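Local coordinates for aldehyde dehydrogenase (PDB 6K10), which uses NAD+ to oxidise the carotenoid aldehyde 4,4'-diaponeurosporen-4-al to 4,4'-diaponeurosporenoic acid, a step in making the pigment staphyloxanthin, at residues A230-A235 with E261-D266; R238-K243 with T269-T274; L371-F376 with Q384-E389. The protein carries 1 engineered substitution. All blocks are in the same frame, centred on the assembly; numbering follows the deposited sequence.

How the interactions relate
Interactions 1 and 2 are two levels of one helix pair, 232-244 with 264-279, and their centres lie about 11 Å apart. K233 of interaction 1 spans them: its NZ probably hydrogen-bonds to OG1 of T274 in interaction 2, at 3.0 Å. Interaction 3 belongs to the neighbouring strand 372-376 and helix 380-389, its centre about 18 Å from that of interaction 1 and 20 Å from that of interaction 2. The link is F376, whose CD2 lies 3.4 Å from A235 CB and whose CE1 lies 3.5 Å from I239 CG1. None of the contacts is at the predicted active site, although L371 in interaction 3 touches S251, an engineered residue at one of the two predicted catalytic positions.

Interaction 1 of 3, residues A230-A235 with E261-D266; sequences ANIKVA and ESVKDD
I232 carries one side of this small surface contact, with V263 and D266 on the other, so that two helices meet close to where each begins. The approach starts at A230, which packs on F376 of the strand 372-376. N231 then takes the N-cap position: its OD1 accepts a hydrogen bond from V234 N at 3.2 Å. That bond is nearly straight at the hydrogen, 168°, but the donor stands well above the plane of the amide carbonyl.

I232 follows and divides its work between two branches. With CG1 set beside the backbone N (chi1 -59°), the longer branch runs on to place CD1 3.9 Å from V263 CB and a little farther from the CG2 methyl of that valine. The other branch, CG2, lies anti to the backbone N and rests on the carbonyl group of D266, 3.6 Å from D266 O and 4.2 Å from D266 CB. No hydrogen bond crosses the interface; the joint is purely van der Waals, and even the aspartate contributes its backbone and CB. V263 is itself an N-cap residue, so each helix offers its beginning.

K233, next along, sends its ammonium group away from the segment 261-266 to salt bridges with E237 and E277. V234 packs on E445 of the second subunit, and A235 is buried against F376.

Helix 264-279 continues the same seam, since I232 also rests on L267 and A270. Beneath the two helices run the strands 348-354 and 372-376, the former touched by K264 through T353.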
ATOM      1  N   ALA A 230     -35.156   3.969 -11.274  1.00 22.72           N
ATOM      2  CA  ALA A 230     -34.931   4.109  -9.842  1.00 21.91           C
ATOM      3  C   ALA A 230     -36.241   4.284  -9.080  1.00 23.62           C
ATOM      4  O   ALA A 230     -37.228   4.814  -9.597  1.00 20.87           O
ATOM      5  CB  ALA A 230     -34.014   5.300  -9.561  1.00 20.64           C
ATOM      6  N   ASN A 231     -36.237   3.820  -7.832  1.00 26.04           N
ATOM      7  CA  ASN A 231     -37.290   4.149  -6.875  1.00 25.28           C
ATOM      8  C   ASN A 231     -37.022   5.573  -6.409  1.00 24.63           C
ATOM      9  O   ASN A 231     -36.130   5.813  -5.594  1.00 21.96           O
ATOM     10  CB  ASN A 231     -37.290   3.164  -5.711  1.00 26.19           C
ATOM     11  CG  ASN A 231     -38.468   3.359  -4.774  1.00 29.58           C
ATOM     12  OD1 ASN A 231     -38.879   4.485  -4.493  1.00 28.63           O
ATOM     13  ND2 ASN A 231     -39.019   2.255  -4.285  1.00 29.66           N
ATOM     14  N   ILE A 232     -37.802   6.523  -6.926  1.00 23.89           N
ATOM     15  CA  ILE A 232     -37.450   7.936  -6.797  1.00 25.79           C
ATOM     16  C   ILE A 232     -37.541   8.397  -5.347  1.00 25.79           C
ATOM     17  O   ILE A 232     -36.651   9.095  -4.848  1.00 23.87           O
ATOM     18  CB  ILE A 232     -38.333   8.793  -7.720  1.00 26.68           C
ATOM     19  CG1 ILE A 232     -38.156   8.354  -9.175  1.00 27.14           C
ATOM     20  CG2 ILE A 232     -38.000  10.265  -7.556  1.00 25.00           C
ATOM     21  CD1 ILE A 232     -36.786   8.665  -9.746  1.00 24.74           C
ATOM     22  N   LYS A 233     -38.619   8.030  -4.649  1.00 26.08           N
ATOM     23  CA  LYS A 233     -38.786   8.520  -3.283  1.00 25.26           C
ATOM     24  C   LYS A 233     -37.749   7.916  -2.346  1.00 21.05           C
ATOM     25  O   LYS A 233     -37.170   8.626  -1.515  1.00 21.81           O
ATOM     26  CB  LYS A 233     -40.197   8.236  -2.772  1.00 29.61           C
ATOM     27  CG  LYS A 233     -40.494   8.924  -1.442  1.00 32.36           C
ATOM     28  CD  LYS A 233     -40.215  10.421  -1.540  1.00 34.41           C
ATOM     29  CE  LYS A 233     -40.655  11.175  -0.292  1.00 34.21           C
ATOM     30  NZ  LYS A 233     -39.902  10.777   0.929  1.00 33.01           N
ATOM     31  N   VAL A 234     -37.502   6.609  -2.461  1.00 21.08           N
ATOM     32  CA  VAL A 234     -36.476   5.974  -1.640  1.00 20.78           C
ATOM     33  C   VAL A 234     -35.096   6.517  -1.993  1.00 17.96           C
ATOM     34  O   VAL A 234     -34.250   6.718  -1.113  1.00 21.47           O
ATOM     35  CB  VAL A 234     -36.539   4.444  -1.793  1.00 23.94           C
ATOM     36  CG1 VAL A 234     -35.443   3.784  -0.972  1.00 23.37           C
ATOM     37  CG2 VAL A 234     -37.904   3.931  -1.371  1.00 25.14           C
ATOM     38  N   ALA A 235     -34.844   6.756  -3.280  1.00 19.19           N
ATOM     39  CA  ALA A 235     -33.581   7.367  -3.684  1.00 20.26           C
ATOM     40  C   ALA A 235     -33.407   8.729  -3.030  1.00 20.21           C
ATOM     41  O   ALA A 235     -32.337   9.046  -2.499  1.00 20.58           O
ATOM     42  CB  ALA A 235     -33.515   7.492  -5.205  1.00 22.07           C
ATOM     43  N   GLU A 261     -33.271  12.259 -17.856  1.00 23.36           N
ATOM     44  CA  GLU A 261     -34.219  13.295 -18.250  1.00 25.87           C
ATOM     45  C   GLU A 261     -35.650  12.989 -17.824  1.00 27.20           C
ATOM     46  O   GLU A 261     -36.370  13.875 -17.351  1.00 25.28           O
ATOM     47  CB  GLU A 261     -34.173  13.471 -19.768  1.00 32.18           C
ATOM     48  CG  GLU A 261     -33.570  14.765 -20.254  1.00 41.96           C
ATOM     49  CD  GLU A 261     -33.275  14.716 -21.739  1.00 47.14           C
ATOM     50  OE1 GLU A 261     -33.881  13.873 -22.435  1.00 47.73           O
ATOM     51  OE2 GLU A 261     -32.441  15.514 -22.212  1.00 51.95           O
ATOM     52  N   SER A 262     -36.063  11.731 -17.985  1.00 26.77           N
ATOM     53  CA  SER A 262     -37.463  11.365 -17.810  1.00 30.14           C
ATOM     54  C   SER A 262     -37.924  11.412 -16.358  1.00 27.04           C
ATOM     55  O   SER A 262     -39.134  11.388 -16.110  1.00 24.37           O
ATOM     56  CB  SER A 262     -37.707   9.968 -18.386  1.00 29.15           C
ATOM     57  OG  SER A 262     -37.065   8.976 -17.603  1.00 31.99           O
ATOM     58  N   VAL A 263     -37.005  11.473 -15.395  1.00 23.75           N
ATOM     59  CA  VAL A 263     -37.400  11.417 -13.992  1.00 23.63           C
ATOM     60  C   VAL A 263     -36.780  12.555 -13.193  1.00 25.88           C
ATOM     61  O   VAL A 263     -36.818  12.539 -11.958  1.00 23.23           O
ATOM     62  CB  VAL A 263     -37.029  10.057 -13.368  1.00 26.32           C
ATOM     63  CG1 VAL A 263     -37.818   8.929 -14.021  1.00 28.37           C
ATOM     64  CG2 VAL A 263     -35.535   9.809 -13.495  1.00 24.14           C
ATOM     65  N   LYS A 264     -36.208  13.551 -13.877  1.00 23.39           N
ATOM     66  CA  LYS A 264     -35.620  14.684 -13.164  1.00 24.10           C
ATOM     67  C   LYS A 264     -36.648  15.389 -12.292  1.00 25.12           C
ATOM     68  O   LYS A 264     -36.426  15.610 -11.097  1.00 23.56           O
ATOM     69  CB  LYS A 264     -35.009  15.698 -14.131  1.00 28.16           C
ATOM     70  CG  LYS A 264     -34.581  16.972 -13.386  1.00 33.75           C
ATOM     71  CD  LYS A 264     -33.999  18.042 -14.285  1.00 39.57           C
ATOM     72  CE  LYS A 264     -35.016  18.636 -15.243  1.00 39.69           C
ATOM     73  NZ  LYS A 264     -36.049  19.439 -14.541  1.00 40.77           N
ATOM     74  N   ASP A 265     -37.775  15.779 -12.889  1.00 25.46           N
ATOM     75  CA  ASP A 265     -38.771  16.536 -12.140  1.00 27.93           C
ATOM     76  C   ASP A 265     -39.350  15.709 -11.001  1.00 26.48           C
ATOM     77  O   ASP A 265     -39.641  16.242  -9.924  1.00 25.66           O
ATOM     78  CB  ASP A 265     -39.871  17.024 -13.080  1.00 31.48           C
ATOM     79  CG  ASP A 265     -39.376  18.080 -14.048  1.00 35.40           C
ATOM     80  OD1 ASP A 265     -38.498  18.882 -13.660  1.00 34.34           O
ATOM     81  OD2 ASP A 265     -39.858  18.106 -15.199  1.00 40.11           O
ATOM     82  N   ASP A 266     -39.516  14.401 -11.215  1.00 21.81           N
ATOM     83  CA  ASP A 266     -39.923  13.524 -10.123  1.00 24.43           C
ATOM     84  C   ASP A 266     -38.905  13.550  -8.992  1.00 24.35           C
ATOM     85  O   ASP A 266     -39.275  13.588  -7.812  1.00 22.71           O
ATOM     86  CB  ASP A 266     -40.108  12.094 -10.631  1.00 28.78           C
ATOM     87  CG  ASP A 266     -41.323  11.938 -11.522  1.00 37.13           C
ATOM     88  OD1 ASP A 266     -42.314  12.670 -11.320  1.00 41.49           O
ATOM     89  OD2 ASP A 266     -41.285  11.076 -12.423  1.00 38.70           O
TER

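Interaction 2 of 3, residues R238-K243 with T269-T274; sequences RICFGK and TALSKT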
ATOM      1  N   ARG A 238     -32.451   8.378   0.697  1.00 20.02           N
ATOM      2  CA  ARG A 238     -31.085   7.932   0.950  1.00 21.31           C
ATOM      3  C   ARG A 238     -30.057   8.937   0.434  1.00 21.15           C
ATOM      4  O   ARG A 238     -28.968   9.064   1.005  1.00 21.39           O
ATOM      5  CB  ARG A 238     -30.882   6.542   0.341  1.00 19.43           C
ATOM      6  CG  ARG A 238     -31.830   5.520   0.963  1.00 18.91           C
ATOM      7  CD  ARG A 238     -31.808   4.150   0.305  1.00 20.02           C
ATOM      8  NE  ARG A 238     -32.736   3.260   1.000  1.00 20.30           N
ATOM      9  CZ  ARG A 238     -32.995   2.002   0.658  1.00 21.54           C
ATOM     10  NH1 ARG A 238     -32.404   1.452  -0.394  1.00 21.90           N
ATOM     11  NH2 ARG A 238     -33.861   1.295   1.375  1.00 22.07           N
ATOM     12  N   ILE A 239     -30.391   9.677  -0.624  1.00 22.42           N
ATOM     13  CA  ILE A 239     -29.510  10.745  -1.094  1.00 21.12           C
ATOM     14  C   ILE A 239     -29.434  11.863  -0.057  1.00 21.80           C
ATOM     15  O   ILE A 239     -28.343  12.308   0.323  1.00 21.67           O
ATOM     16  CB  ILE A 239     -29.981  11.285  -2.461  1.00 18.01           C
ATOM     17  CG1 ILE A 239     -29.651  10.298  -3.582  1.00 18.58           C
ATOM     18  CG2 ILE A 239     -29.341  12.640  -2.756  1.00 20.33           C
ATOM     19  CD1 ILE A 239     -30.443  10.530  -4.865  1.00 20.96           C
ATOM     20  N   CYS A 240     -30.594  12.328   0.419  1.00 20.14           N
ATOM     21  CA  CYS A 240     -30.610  13.413   1.399  1.00 20.13           C
ATOM     22  C   CYS A 240     -29.916  13.005   2.691  1.00 19.64           C
ATOM     23  O   CYS A 240     -29.246  13.825   3.329  1.00 19.27           O
ATOM     24  CB  CYS A 240     -32.051  13.846   1.681  1.00 20.84           C
ATOM     25  SG  CYS A 240     -32.834  14.813   0.371  1.00 25.22           S
ATOM     26  N   PHE A 241     -30.074  11.743   3.094  1.00 19.39           N
ATOM     27  CA  PHE A 241     -29.380  11.234   4.269  1.00 20.10           C
ATOM     28  C   PHE A 241     -27.868  11.394   4.132  1.00 20.29           C
ATOM     29  O   PHE A 241     -27.202  11.928   5.026  1.00 19.95           O
ATOM     30  CB  PHE A 241     -29.747   9.762   4.491  1.00 22.61           C
ATOM     31  CG  PHE A 241     -28.894   9.076   5.520  1.00 25.83           C
ATOM     32  CD1 PHE A 241     -29.131   9.256   6.869  1.00 27.99           C
ATOM     33  CD2 PHE A 241     -27.856   8.246   5.136  1.00 29.24           C
ATOM     34  CE1 PHE A 241     -28.349   8.623   7.815  1.00 31.44           C
ATOM     35  CE2 PHE A 241     -27.073   7.613   6.077  1.00 32.51           C
ATOM     36  CZ  PHE A 241     -27.317   7.801   7.418  1.00 32.27           C
ATOM     37  N   GLY A 242     -27.308  10.935   3.011  1.00 20.59           N
ATOM     38  CA  GLY A 242     -25.874  11.033   2.807  1.00 19.79           C
ATOM     39  C   GLY A 242     -25.390  12.425   2.457  1.00 20.39           C
ATOM     40  O   GLY A 242     -24.226  12.747   2.714  1.00 22.83           O
ATOM     41  N   LYS A 243     -26.258  13.258   1.886  1.00 19.97           N
ATOM     42  CA  LYS A 243     -25.856  14.589   1.451  1.00 22.24           C
ATOM     43  C   LYS A 243     -25.893  15.614   2.578  1.00 23.42           C
ATOM     44  O   LYS A 243     -24.954  16.400   2.722  1.00 25.39           O
ATOM     45  CB  LYS A 243     -26.748  15.064   0.299  1.00 23.76           C
ATOM     46  CG  LYS A 243     -26.564  16.531  -0.070  1.00 20.93           C
ATOM     47  CD  LYS A 243     -25.130  16.803  -0.500  1.00 20.95           C
ATOM     48  CE  LYS A 243     -24.994  18.137  -1.214  1.00 19.32           C
ATOM     49  NZ  LYS A 243     -23.631  18.297  -1.804  1.00 17.62           N
ATOM     50  N   THR A 269     -39.030  16.866  -6.999  1.00 23.49           N
ATOM     51  CA  THR A 269     -40.201  16.854  -6.128  1.00 23.18           C
ATOM     52  C   THR A 269     -39.958  15.990  -4.896  1.00 20.33           C
ATOM     53  O   THR A 269     -40.267  16.395  -3.769  1.00 20.77           O
ATOM     54  CB  THR A 269     -41.422  16.355  -6.903  1.00 26.04           C
ATOM     55  OG1 THR A 269     -41.780  17.315  -7.904  1.00 29.84           O
ATOM     56  CG2 THR A 269     -42.603  16.133  -5.966  1.00 26.98           C
ATOM     57  N   ALA A 270     -39.390  14.798  -5.093  1.00 21.61           N
ATOM     58  CA  ALA A 270     -39.185  13.884  -3.974  1.00 22.43           C
ATOM     59  C   ALA A 270     -38.108  14.395  -3.024  1.00 23.37           C
ATOM     60  O   ALA A 270     -38.244  14.267  -1.802  1.00 21.93           O
ATOM     61  CB  ALA A 270     -38.828  12.491  -4.491  1.00 23.18           C
ATOM     62  N   LEU A 271     -37.030  14.968  -3.565  1.00 22.07           N
ATOM     63  CA  LEU A 271     -35.982  15.522  -2.711  1.00 21.66           C
ATOM     64  C   LEU A 271     -36.525  16.647  -1.840  1.00 21.74           C
ATOM     65  O   LEU A 271     -36.235  16.714  -0.640  1.00 22.27           O
ATOM     66  CB  LEU A 271     -34.815  16.025  -3.560  1.00 21.37           C
ATOM     67  CG  LEU A 271     -33.917  14.997  -4.248  1.00 21.39           C
ATOM     68  CD1 LEU A 271     -33.094  15.678  -5.326  1.00 21.70           C
ATOM     69  CD2 LEU A 271     -33.014  14.301  -3.240  1.00 20.32           C
ATOM     70  N   SER A 272     -37.310  17.549  -2.433  1.00 24.20           N
ATOM     71  CA  SER A 272     -37.889  18.651  -1.671  1.00 23.38           C
ATOM     72  C   SER A 272     -38.821  18.132  -0.584  1.00 23.97           C
ATOM     73  O   SER A 272     -38.796  18.609   0.556  1.00 20.76           O
ATOM     74  CB  SER A 272     -38.634  19.601  -2.608  1.00 22.01           C
ATOM     75  OG  SER A 272     -37.798  20.047  -3.661  1.00 26.25           O
ATOM     76  N   LYS A 273     -39.656  17.148  -0.924  1.00 22.38           N
ATOM     77  CA  LYS A 273     -40.559  16.562   0.061  1.00 25.46           C
ATOM     78  C   LYS A 273     -39.788  15.905   1.198  1.00 25.58           C
ATOM     79  O   LYS A 273     -40.150  16.050   2.371  1.00 24.68           O
ATOM     80  CB  LYS A 273     -41.474  15.544  -0.618  1.00 26.09           C
ATOM     81  CG  LYS A 273     -42.320  14.739   0.345  1.00 32.41           C
ATOM     82  CD  LYS A 273     -43.137  13.699  -0.396  1.00 35.19           C
ATOM     83  CE  LYS A 273     -44.611  14.044  -0.396  1.00 39.45           C
ATOM     84  NZ  LYS A 273     -45.428  12.935  -0.963  1.00 41.81           N
ATOM     85  N   THR A 274     -38.725  15.170   0.867  1.00 24.67           N
ATOM     86  CA  THR A 274     -37.930  14.490   1.885  1.00 22.37           C
ATOM     87  C   THR A 274     -37.275  15.491   2.829  1.00 22.14           C
ATOM     88  O   THR A 274     -37.245  15.289   4.050  1.00 22.91           O
ATOM     89  CB  THR A 274     -36.872  13.615   1.211  1.00 22.41           C
ATOM     90  OG1 THR A 274     -37.505  12.500   0.574  1.00 24.73           O
ATOM     91  CG2 THR A 274     -35.857  13.111   2.228  1.00 20.47           C
TER
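Two successive helices of the alpha/beta fold, 232-244 and 264-279, pack here through C240 and I239 on the first and L271 and T274 on the second. Strand 256-260 lies between them in the chain and runs parallel to strand 223-226, so helix 232-244 is the crossover of a beta-alpha-beta unit and helix 264-279 follows strand 256-260. The two short axes come within 10.0 Å of each other and cross at -57°, an angle that confines the close packing to a few residues.

C240 lies at the middle of the crossing. Its SG is 3.7 Å from the CD2 methyl of L271 and 3.9 Å from CG2 of T274, so the sulfur is flanked by two methyl groups from successive turns of the other helix. The same T274 methyl also lies 3.9 Å from C240 CB. L271 CD2 serves twice, since it also meets CG2 of I239, at 4.1 Å.

T274 shows how a beta-branched polar residue can serve two neighbourhoods. A first torsion of -70° swings CG2 opposite the backbone N and onto the cysteine, while OG1, left beside that N, is hydrogen-bonded to OG of S236, one turn before C240 on helix 232-244. K233 NZ is a second partner of the same hydroxyl. The interface is thus apolar at C240, with the polar atom of T274 satisfied at its border.

Below this level the helices rest on a common sheet: I239 touches L349 and L271 touches I351, both on strand 348-354, while F376 of strand 372-376 also packs on I239. R238, pointing away from helix 264-279, reaches S441 of the second subunit.

Interaction 3 of 3, residues L371-F376 with Q384-E389; sequences LSLYLF and QRVINE
V386 spans L373 and L375, one valine giving a methyl to each of two leucines. The contact belongs to a beta-alpha-beta unit, in which strand 372-376 leads into helix 380-389 and then into the parallel strand 394-397; the three residues are part of the hydrophobic layer between the helix and the first strand.

Both leucines point toward the helix, as residues two apart on a strand do, whereas Y374 between them points away. The fork of V386 matches this spacing. With chi1 at 167°, CG1 lies opposite the backbone N and meets CD2 of L373, while CG2 lies beside that N and meets CD2 of L375. The L373 contact, 3.5 Å between CD2 and V386 CG1, is tight for two methyl groups, and the leucine's chi2 of 144° departs from a staggered value. L375 CD2 sits more easily, 3.8 Å from V386 CG2.

Around these side chains L373 also touches P223, and L375 touches I225, on the adjacent strand 223-226. I387 leans on I397, and its carbonyl oxygen accepts a bond from K435 of the second subunit.

On the helix itself, R385, whose NH1 also pairs with D358, forms a side-on salt bridge with E389 through two nitrogens: NE donates to OE2 at 2.6 Å, and NH2 donates to the syn lone pair of OE1 at 2.9 Å.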
ATOM      1  N   LEU A 371     -13.878   9.715  -4.706  1.00 17.16           N
ATOM      2  CA  LEU A 371     -13.789   8.866  -3.522  1.00 20.29           C
ATOM      3  C   LEU A 371     -14.982   7.929  -3.427  1.00 22.42           C
ATOM      4  O   LEU A 371     -14.845   6.780  -2.993  1.00 21.36           O
ATOM      5  CB  LEU A 371     -13.686   9.726  -2.263  1.00 23.62           C
ATOM      6  CG  LEU A 371     -13.552   8.988  -0.927  1.00 26.76           C
ATOM      7  CD1 LEU A 371     -12.558   7.849  -1.016  1.00 26.39           C
ATOM      8  CD2 LEU A 371     -13.135   9.959   0.154  1.00 29.16           C
ATOM      9  N   SER A 372     -16.161   8.397  -3.823  1.00 21.34           N
ATOM     10  CA  SER A 372     -17.335   7.544  -3.801  1.00 21.41           C
ATOM     11  C   SER A 372     -18.163   7.767  -5.056  1.00 20.18           C
ATOM     12  O   SER A 372     -18.048   8.790  -5.734  1.00 18.68           O
ATOM     13  CB  SER A 372     -18.182   7.772  -2.542  1.00 21.90           C
ATOM     14  OG  SER A 372     -18.805   9.037  -2.559  1.00 22.89           O
ATOM     15  N   LEU A 373     -18.985   6.769  -5.371  1.00 15.66           N
ATOM     16  CA  LEU A 373     -19.962   6.857  -6.445  1.00 17.52           C
ATOM     17  C   LEU A 373     -21.213   6.112  -6.011  1.00 19.21           C
ATOM     18  O   LEU A 373     -21.125   5.064  -5.368  1.00 21.20           O
ATOM     19  CB  LEU A 373     -19.431   6.276  -7.761  1.00 19.72           C
ATOM     20  CG  LEU A 373     -20.378   6.306  -8.972  1.00 21.86           C
ATOM     21  CD1 LEU A 373     -19.612   6.573 -10.259  1.00 23.27           C
ATOM     22  CD2 LEU A 373     -21.168   5.006  -9.089  1.00 23.84           C
ATOM     23  N   TYR A 374     -22.372   6.652  -6.376  1.00 18.62           N
ATOM     24  CA  TYR A 374     -23.647   6.038  -6.042  1.00 20.58           C
ATOM     25  C   TYR A 374     -24.494   5.902  -7.296  1.00 20.70           C
ATOM     26  O   TYR A 374     -24.495   6.784  -8.158  1.00 20.56           O
ATOM     27  CB  TYR A 374     -24.384   6.849  -4.976  1.00 18.64           C
ATOM     28  CG  TYR A 374     -23.514   7.167  -3.780  1.00 19.82           C
ATOM     29  CD1 TYR A 374     -23.201   6.187  -2.850  1.00 20.92           C
ATOM     30  CD2 TYR A 374     -22.992   8.443  -3.593  1.00 21.57           C
ATOM     31  CE1 TYR A 374     -22.393   6.465  -1.759  1.00 21.11           C
ATOM     32  CE2 TYR A 374     -22.188   8.730  -2.503  1.00 22.89           C
ATOM     33  CZ  TYR A 374     -21.894   7.741  -1.590  1.00 22.87           C
ATOM     34  OH  TYR A 374     -21.095   8.032  -0.508  1.00 21.25           O
ATOM     35  N   LEU A 375     -25.202   4.782  -7.395  1.00 19.26           N
ATOM     36  CA  LEU A 375     -26.130   4.529  -8.487  1.00 21.24           C
ATOM     37  C   LEU A 375     -27.462   4.094  -7.908  1.00 22.00           C
ATOM     38  O   LEU A 375     -27.513   3.168  -7.094  1.00 20.60           O
ATOM     39  CB  LEU A 375     -25.601   3.455  -9.442  1.00 22.72           C
ATOM     40  CG  LEU A 375     -26.642   2.929 -10.433  1.00 20.72           C
ATOM     41  CD1 LEU A 375     -27.049   4.013 -11.422  1.00 19.76           C
ATOM     42  CD2 LEU A 375     -26.128   1.702 -11.160  1.00 21.55           C
ATOM     43  N   PHE A 376     -28.532   4.765  -8.321  1.00 20.80           N
ATOM     44  CA  PHE A 376     -29.889   4.375  -7.968  1.00 20.31           C
ATOM     45  C   PHE A 376     -30.555   3.819  -9.214  1.00 21.50           C
ATOM     46  O   PHE A 376     -30.735   4.540 -10.204  1.00 21.72           O
ATOM     47  CB  PHE A 376     -30.676   5.546  -7.377  1.00 18.72           C
ATOM     48  CG  PHE A 376     -30.277   5.871  -5.967  1.00 21.53           C
ATOM     49  CD1 PHE A 376     -29.228   6.734  -5.715  1.00 19.48           C
ATOM     50  CD2 PHE A 376     -30.918   5.272  -4.895  1.00 20.25           C
ATOM     51  CE1 PHE A 376     -28.840   7.019  -4.417  1.00 19.15           C
ATOM     52  CE2 PHE A 376     -30.537   5.554  -3.597  1.00 19.04           C
ATOM     53  CZ  PHE A 376     -29.496   6.429  -3.357  1.00 20.15           C
ATOM     54  N   GLN A 384     -24.322  -3.452 -13.112  1.00 26.74           N
ATOM     55  CA  GLN A 384     -23.092  -4.124 -13.508  1.00 28.74           C
ATOM     56  C   GLN A 384     -22.217  -3.215 -14.360  1.00 27.13           C
ATOM     57  O   GLN A 384     -20.995  -3.170 -14.175  1.00 26.08           O
ATOM     58  CB  GLN A 384     -23.427  -5.412 -14.259  1.00 30.60           C
ATOM     59  CG  GLN A 384     -22.218  -6.246 -14.628  1.00 33.13           C
ATOM     60  N   ARG A 385     -22.823  -2.479 -15.295  1.00 25.86           N
ATOM     61  CA  ARG A 385     -22.056  -1.573 -16.147  1.00 29.02           C
ATOM     62  C   ARG A 385     -21.304  -0.539 -15.319  1.00 26.39           C
ATOM     63  O   ARG A 385     -20.118  -0.282 -15.552  1.00 27.15           O
ATOM     64  CB  ARG A 385     -22.982  -0.875 -17.145  1.00 30.20           C
ATOM     65  CG  ARG A 385     -23.223  -1.635 -18.433  1.00 33.67           C
ATOM     66  CD  ARG A 385     -23.661  -0.679 -19.533  1.00 35.90           C
ATOM     67  NE  ARG A 385     -22.539   0.119 -20.022  1.00 36.12           N
ATOM     68  CZ  ARG A 385     -22.655   1.154 -20.848  1.00 35.49           C
ATOM     69  NH1 ARG A 385     -23.849   1.530 -21.281  1.00 34.86           N
ATOM     70  NH2 ARG A 385     -21.572   1.815 -21.237  1.00 35.27           N
ATOM     71  N   VAL A 386     -21.982   0.068 -14.345  1.00 27.54           N
ATOM     72  CA  VAL A 386     -21.376   1.156 -13.583  1.00 26.50           C
ATOM     73  C   VAL A 386     -20.223   0.641 -12.732  1.00 26.19           C
ATOM     74  O   VAL A 386     -19.149   1.252 -12.676  1.00 25.60           O
ATOM     75  CB  VAL A 386     -22.440   1.861 -12.728  1.00 28.03           C
ATOM     76  CG1 VAL A 386     -21.778   2.765 -11.715  1.00 28.78           C
ATOM     77  CG2 VAL A 386     -23.380   2.660 -13.616  1.00 26.97           C
ATOM     78  N   ILE A 387     -20.426  -0.491 -12.053  1.00 24.31           N
ATOM     79  CA  ILE A 387     -19.381  -1.037 -11.190  1.00 27.17           C
ATOM     80  C   ILE A 387     -18.182  -1.487 -12.016  1.00 24.14           C
ATOM     81  O   ILE A 387     -17.028  -1.341 -11.593  1.00 25.14           O
ATOM     82  CB  ILE A 387     -19.942  -2.189 -10.335  1.00 29.76           C
ATOM     83  CG1 ILE A 387     -21.102  -1.693  -9.463  1.00 31.61           C
ATOM     84  CG2 ILE A 387     -18.842  -2.816  -9.488  1.00 29.78           C
ATOM     85  CD1 ILE A 387     -21.870  -2.798  -8.773  1.00 33.16           C
ATOM     86  N   ASN A 388     -18.433  -2.018 -13.213  1.00 24.46           N
ATOM     87  CA  ASN A 388     -17.340  -2.552 -14.020  1.00 28.15           C
ATOM     88  C   ASN A 388     -16.605  -1.463 -14.792  1.00 25.83           C
ATOM     89  O   ASN A 388     -15.385  -1.545 -14.968  1.00 30.85           O
ATOM     90  CB  ASN A 388     -17.865  -3.612 -14.989  1.00 28.92           C
ATOM     91  CG  ASN A 388     -18.371  -4.853 -14.283  1.00 35.54           C
ATOM     92  OD1 ASN A 388     -18.079  -5.077 -13.108  1.00 38.95           O
ATOM     93  ND2 ASN A 388     -19.112  -5.681 -15.006  1.00 38.73           N
ATOM     94  N   GLU A 389     -17.317  -0.437 -15.262  1.00 25.58           N
ATOM     95  CA  GLU A 389     -16.727   0.512 -16.198  1.00 25.73           C
ATOM     96  C   GLU A 389     -16.188   1.779 -15.548  1.00 22.91           C
ATOM     97  O   GLU A 389     -15.341   2.447 -16.151  1.00 26.99           O
ATOM     98  CB  GLU A 389     -17.746   0.898 -17.276  1.00 30.84           C
ATOM     99  CG  GLU A 389     -18.159  -0.265 -18.162  1.00 33.56           C
ATOM    100  CD  GLU A 389     -19.222   0.119 -19.170  1.00 36.66           C
ATOM    101  OE1 GLU A 389     -19.185   1.263 -19.671  1.00 34.80           O
ATOM    102  OE2 GLU A 389     -20.098  -0.723 -19.456  1.00 37.93           O
TER